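Local coordinates for protein lactate dehydrogenase, adjacent gene encodes predicted malate dehydrogenase (Cryptosporidium parvum, PDB 4ND2) that probably catalyses the reversible, NAD-dependent interconversion of (S)-lactate and pyruvate as a tetramer, and binds pyruvate and a dinucleotide cofactor analogue, at residues A[25-30]-A[56-61]; A[160-165]-A[202-207]. All blocks are in the same frame, centred on the assembly; numbering follows the deposited sequence.

Interaction 1. Residues A[25-30]-A[56-61]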
loop_
_atom_site.group_PDB
_atom_site.type_symbol
_atom_site.label_atom_id
_atom_site.label_comp_id
_atom_site.label_asym_id
_atom_site.label_seq_id
_atom_site.Cartn_x
_atom_site.Cartn_y
_atom_site.Cartn_z
ATOM N N LYS A 25 4.576 9.672 3.078
ATOM C CA LYS A 25 4.735 8.361 2.446
ATOM C C LYS A 25 3.391 7.764 2.022
ATOM O O LYS A 25 3.261 7.254 0.912
ATOM C CB LYS A 25 5.461 7.396 3.384
ATOM C CG LYS A 25 5.650 5.996 2.817
ATOM C CD LYS A 25 6.368 5.086 3.799
ATOM C CE LYS A 25 6.745 3.758 3.159
ATOM N NZ LYS A 25 5.585 3.085 2.517
ATOM N N ASP A 26 2.398 7.834 2.906
ATOM C CA ASP A 26 1.067 7.275 2.631
ATOM C C ASP A 26 0.212 8.166 1.724
ATOM O O ASP A 26 -0.872 7.761 1.307
ATOM C CB ASP A 26 0.303 7.039 3.939
ATOM C CG ASP A 26 0.968 6.008 4.840
ATOM O OD1 ASP A 26 1.765 5.183 4.346
ATOM O OD2 ASP A 26 0.685 6.021 6.054
ATOM N N ASN A 27 0.691 9.378 1.433
ATOM C CA ASN A 27 -0.100 10.383 0.720
ATOM C C ASN A 27 -1.463 10.611 1.391
ATOM O O ASN A 27 -2.481 10.784 0.722
ATOM C CB ASN A 27 -0.269 10.002 -0.758
ATOM C CG ASN A 27 -0.813 11.145 -1.607
ATOM O OD1 ASN A 27 -0.541 12.320 -1.354
ATOM N ND2 ASN A 27 -1.582 10.802 -2.622
ATOM N N LEU A 28 -1.462 10.607 2.722
ATOM C CA LEU A 28 -2.677 10.835 3.507
ATOM C C LEU A 28 -3.115 12.299 3.440
ATOM O O LEU A 28 -4.308 12.599 3.402
ATOM C CB LEU A 28 -2.440 10.428 4.964
ATOM C CG LEU A 28 -3.581 10.623 5.963
ATOM C CD1 LEU A 28 -4.780 9.764 5.590
ATOM C CD2 LEU A 28 -3.101 10.303 7.370
ATOM N N ALA A 29 -2.140 13.204 3.442
ATOM C CA ALA A 29 -2.413 14.636 3.423
ATOM C C ALA A 29 -1.143 15.420 3.116
ATOM O O ALA A 29 -0.043 14.859 3.079
ATOM C CB ALA A 29 -2.976 15.079 4.768
ATOM N N ASP A 30 -1.312 16.716 2.879
ATOM C CA ASP A 30 -0.194 17.653 2.921
ATOM C C ASP A 30 0.147 17.883 4.385
ATOM O O ASP A 30 -0.722 17.778 5.254
ATOM C CB ASP A 30 -0.562 18.991 2.276
ATOM C CG ASP A 30 -0.684 18.910 0.763
ATOM O OD1 ASP A 30 -0.221 17.925 0.146
ATOM O OD2 ASP A 30 -1.242 19.863 0.185
ATOM N N GLY A 56 6.480 7.665 -4.395
ATOM C CA GLY A 56 5.409 7.889 -5.357
ATOM C C GLY A 56 4.262 8.719 -4.800
ATOM O O GLY A 56 3.120 8.564 -5.233
ATOM N N SER A 57 4.564 9.595 -3.843
ATOM C CA SER A 57 3.559 10.456 -3.216
ATOM C C SER A 57 3.661 11.877 -3.755
ATOM O O SER A 57 4.755 12.346 -4.050
ATOM C CB SER A 57 3.767 10.483 -1.701
ATOM O OG SER A 57 2.918 11.430 -1.074
ATOM N N THR A 58 2.523 12.558 -3.871
ATOM C CA THR A 58 2.497 13.970 -4.263
ATOM C C THR A 58 2.173 14.891 -3.081
ATOM O O THR A 58 1.876 16.073 -3.277
ATOM C CB THR A 58 1.491 14.227 -5.407
ATOM O OG1 THR A 58 0.184 13.805 -5.008
ATOM C CG2 THR A 58 1.897 13.477 -6.659
ATOM N N SER A 59 2.239 14.356 -1.859
ATOM C CA SER A 59 2.057 15.163 -0.652
ATOM C C SER A 59 3.075 16.299 -0.609
ATOM O O SER A 59 4.249 16.089 -0.909
ATOM C CB SER A 59 2.223 14.314 0.614
ATOM O OG SER A 59 1.123 13.451 0.817
ATOM N N LYS A 60 2.611 17.493 -0.249
ATOM C CA LYS A 60 3.496 18.625 0.012
ATOM C C LYS A 60 3.817 18.681 1.500
ATOM O O LYS A 60 2.919 18.561 2.337
ATOM C CB LYS A 60 2.843 19.937 -0.417
ATOM C CG LYS A 60 2.413 19.952 -1.869
ATOM C CD LYS A 60 2.282 21.364 -2.416
ATOM C CE LYS A 60 1.725 21.343 -3.833
ATOM N NZ LYS A 60 2.638 20.641 -4.778
ATOM N N VAL A 61 5.096 18.861 1.817
ATOM C CA VAL A 61 5.561 18.957 3.196
ATOM C C VAL A 61 6.406 20.221 3.326
ATOM O O VAL A 61 7.459 20.325 2.695
ATOM C CB VAL A 61 6.400 17.724 3.598
ATOM C CG1 VAL A 61 6.814 17.806 5.063
ATOM C CG2 VAL A 61 5.624 16.439 3.329
#

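Interaction 2. Residues A[160-165]-A[202-207]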
loop_
_atom_site.group_PDB
_atom_site.type_symbol
_atom_site.label_atom_id
_atom_site.label_comp_id
_atom_site.label_asym_id
_atom_site.label_seq_id
_atom_site.Cartn_x
_atom_site.Cartn_y
_atom_site.Cartn_z
ATOM N N GLN A 160 3.854 -11.944 21.024
ATOM C CA GLN A 160 5.207 -12.493 21.117
ATOM C C GLN A 160 5.263 -13.744 21.996
ATOM O O GLN A 160 6.066 -14.643 21.740
ATOM C CB GLN A 160 6.198 -11.431 21.611
ATOM C CG GLN A 160 6.566 -10.425 20.527
ATOM C CD GLN A 160 7.426 -9.273 21.020
ATOM O OE1 GLN A 160 7.306 -8.828 22.163
ATOM N NE2 GLN A 160 8.288 -8.768 20.146
ATOM N N HIS A 161 4.417 -13.808 23.023
ATOM C CA HIS A 161 4.326 -15.014 23.843
ATOM C C HIS A 161 3.817 -16.197 23.016
ATOM O O HIS A 161 4.453 -17.246 22.977
ATOM C CB HIS A 161 3.420 -14.809 25.063
ATOM C CG HIS A 161 3.153 -16.072 25.819
ATOM N ND1 HIS A 161 4.042 -16.594 26.733
ATOM C CD2 HIS A 161 2.116 -16.942 25.765
ATOM C CE1 HIS A 161 3.559 -17.724 27.219
ATOM N NE2 HIS A 161 2.392 -17.957 26.648
ATOM N N PHE A 162 2.679 -16.013 22.350
ATOM C CA PHE A 162 2.043 -17.088 21.581
ATOM C C PHE A 162 2.677 -17.341 20.209
ATOM O O PHE A 162 2.389 -18.356 19.576
ATOM C CB PHE A 162 0.547 -16.809 21.407
ATOM C CG PHE A 162 -0.237 -16.901 22.684
ATOM C CD1 PHE A 162 -0.494 -18.136 23.265
ATOM C CD2 PHE A 162 -0.722 -15.758 23.306
ATOM C CE1 PHE A 162 -1.218 -18.227 24.444
ATOM C CE2 PHE A 162 -1.448 -15.843 24.481
ATOM C CZ PHE A 162 -1.696 -17.080 25.053
ATOM N N GLY A 163 3.528 -16.424 19.751
ATOM C CA GLY A 163 4.168 -16.547 18.441
ATOM C C GLY A 163 3.188 -16.396 17.290
ATOM O O GLY A 163 3.243 -17.151 16.321
ATOM N N VAL A 164 2.296 -15.413 17.400
ATOM C CA VAL A 164 1.274 -15.151 16.385
ATOM C C VAL A 164 1.301 -13.694 15.919
ATOM O O VAL A 164 1.894 -12.830 16.565
ATOM C CB VAL A 164 -0.150 -15.473 16.897
ATOM C CG1 VAL A 164 -0.262 -16.943 17.275
ATOM C CG2 VAL A 164 -0.535 -14.583 18.075
ATOM N N ASN A 165 0.640 -13.440 14.795
ATOM C CA ASN A 165 0.467 -12.091 14.265
ATOM C C ASN A 165 -0.253 -11.205 15.285
ATOM O O ASN A 165 -1.375 -11.511 15.696
ATOM C CB ASN A 165 -0.330 -12.161 12.960
ATOM C CG ASN A 165 -0.531 -10.806 12.310
ATOM O OD1 ASN A 165 0.013 -9.794 12.753
ATOM N ND2 ASN A 165 -1.320 -10.783 11.244
ATOM N N GLY A 202 -2.702 -24.801 29.182
ATOM C CA GLY A 202 -1.306 -24.830 29.606
ATOM C C GLY A 202 -0.358 -24.065 28.698
ATOM O O GLY A 202 0.852 -24.282 28.744
ATOM N N LEU A 203 -0.902 -23.162 27.883
ATOM C CA LEU A 203 -0.103 -22.405 26.911
ATOM C C LEU A 203 0.324 -21.027 27.426
ATOM O O LEU A 203 1.197 -20.388 26.835
ATOM C CB LEU A 203 -0.873 -22.267 25.591
ATOM C CG LEU A 203 -1.216 -23.588 24.889
ATOM C CD1 LEU A 203 -1.997 -23.330 23.610
ATOM C CD2 LEU A 203 0.038 -24.398 24.592
ATOM N N ILE A 204 -0.295 -20.569 28.514
ATOM C CA ILE A 204 0.158 -19.369 29.221
ATOM C C ILE A 204 -0.221 -19.463 30.700
ATOM O O ILE A 204 -1.240 -20.059 31.040
ATOM C CB ILE A 204 -0.433 -18.079 28.599
ATOM C CG1 ILE A 204 0.355 -16.846 29.055
ATOM C CG2 ILE A 204 -1.912 -17.926 28.934
ATOM C CD1 ILE A 204 0.007 -15.585 28.292
ATOM N N THR A 205 0.598 -18.880 31.571
ATOM C CA THR A 205 0.296 -18.851 33.004
ATOM C C THR A 205 -0.158 -17.461 33.421
ATOM O O THR A 205 0.117 -16.473 32.730
ATOM C CB THR A 205 1.512 -19.256 33.859
ATOM O OG1 THR A 205 2.508 -18.226 33.815
ATOM C CG2 THR A 205 2.108 -20.561 33.367
ATOM N N GLN A 206 -0.855 -17.388 34.552
ATOM C CA GLN A 206 -1.288 -16.105 35.101
ATOM C C GLN A 206 -0.094 -15.213 35.441
ATOM O O GLN A 206 -0.172 -13.996 35.288
ATOM C CB GLN A 206 -2.167 -16.308 36.340
ATOM C CG GLN A 206 -2.750 -15.027 36.926
ATOM C CD GLN A 206 -3.649 -14.282 35.952
ATOM O OE1 GLN A 206 -4.560 -14.863 35.369
ATOM N NE2 GLN A 206 -3.398 -12.989 35.778
ATOM N N GLU A 207 1.001 -15.815 35.903
ATOM C CA GLU A 207 2.232 -15.067 36.176
ATOM C C GLU A 207 2.799 -14.443 34.894
ATOM O O GLU A 207 3.257 -13.298 34.904
ATOM C CB GLU A 207 3.285 -15.959 36.841
ATOM C CG GLU A 207 2.955 -16.328 38.281
ATOM C CD GLU A 207 4.126 -16.956 39.008
ATOM O OE1 GLU A 207 4.019 -18.127 39.432
ATOM O OE2 GLU A 207 5.163 -16.278 39.153
#

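Interaction 1. Residues A[25-30]-A[56-61]
Asp30 and Lys60 meet where two neighbouring parallel strands of the Rossmann fold begin, 30-34 and 61-64. Each strand is entered from a helix that has just ended. Asn27 closes helix 14-26 in a Schellman motif, and Gly56 does the same for helix 40-55. The two connections run side by side towards the sheet.

The firm bond between them is from Lys60 N to Asp30 OD1, 2.9 Å. It is nearly straight, 176° at the hydrogen. The N-H reaches the oxygen from above the carboxylate plane, 54° out of it. Asp30 CG lies anti to its carbonyl carbon, beside its own backbone N (chi1 -72°), and comes within 3.7 Å of Lys60 N. The same OD1 also forms a salt bridge with Arg4, whose NH1 bonds to Thr58 O as well. The aspartate and lysine side chains lie alongside and point the same way, but their charged atoms do not meet: Asp30 OD1 is 6.3 Å from Lys60 NZ.

Ser59 reaches back towards the loop. Its OG lies 2.9 Å from Ala29 O, though that oxygen is not the sole acceptor near its proton. Ser57 OG takes the N-H of Ser59 at 3.1 Å, forming an ST turn, and is also bonded to Gly24 O in the last turns of helix 14-26. Ser57 OG packs against Asn27 CB at 3.5 Å.

Ser57 and Ser59 both rest on Met52 of helix 40-55. Ala29 lies on Ile7 of strand 6-10, and Leu28 reaches Leu248 of helix 234-248. Beyond Asp30, a backbone bond between Lys60 and Val31 leads into the pairing of strands 30-34 and 61-64.

Interaction 2. Residues A[160-165]-A[202-207]
His161 NE2 donates to Leu203 O at 2.7 Å, the hydrogen bond that joins the two segments. The angle at the hydrogen is 161°. The donor lies in the carbonyl plane on a lone pair, and the oxygen stays close to the imidazole plane. A carbonyl oxygen can only accept, so NE2 carries a proton here. His161 CG is anti to the backbone N (chi1 172°), and CB points toward segment 202-207.

Ile204 comes over one face of the same ring. Its CD1 makes a CH-pi contact, 3.9 Å from the ring centroid of His161. Ile204 CG1 approaches His161 NE2 to 3.3 Å. The next ring, Phe162, offers a face to its neighbour: His161 CD2 stands over the centre of the Phe162 ring. Phe162 CZ touches Ile204 CB at 3.9 Å, and the two side chains cross at about a right angle.

The contact joins the end of helix 147-162, where Gly163, with positive phi, is the first residue out of the helix, to the short link between helices 195-200 and 206-227. Gly202 ends the first of these in a Schellman motif. As N-cap of the second, Thr205 caps a backbone N with its side chain, and Gln208 OE1 takes the N-H of Thr205. Phe162 and Ile204 also pack on Phe198, and Ile204 reaches Ile209 of helix 206-227.

From the N terminus, interaction 1 comes first. It closes a loop of 25 residues that holds most of strand 30-34 and helix 40-55. It ties two helix-to-strand connections at the edge of the parallel sheet. The chain then completes that sheet and enters the C-terminal part. Interaction 2 closes a second loop, of 36 residues, tying the end of helix 147-162 to the link between helices 195-200 and 206-227. The loops follow in series, neither nesting nor crossing. The centres of interactions 1 and 2 are about 39 Å apart. The nearest atoms of interactions 1 and 2 are about 17 Å apart. Both meet the second subunit, where Thr58 packs reciprocally on Asn165 of the second subunit.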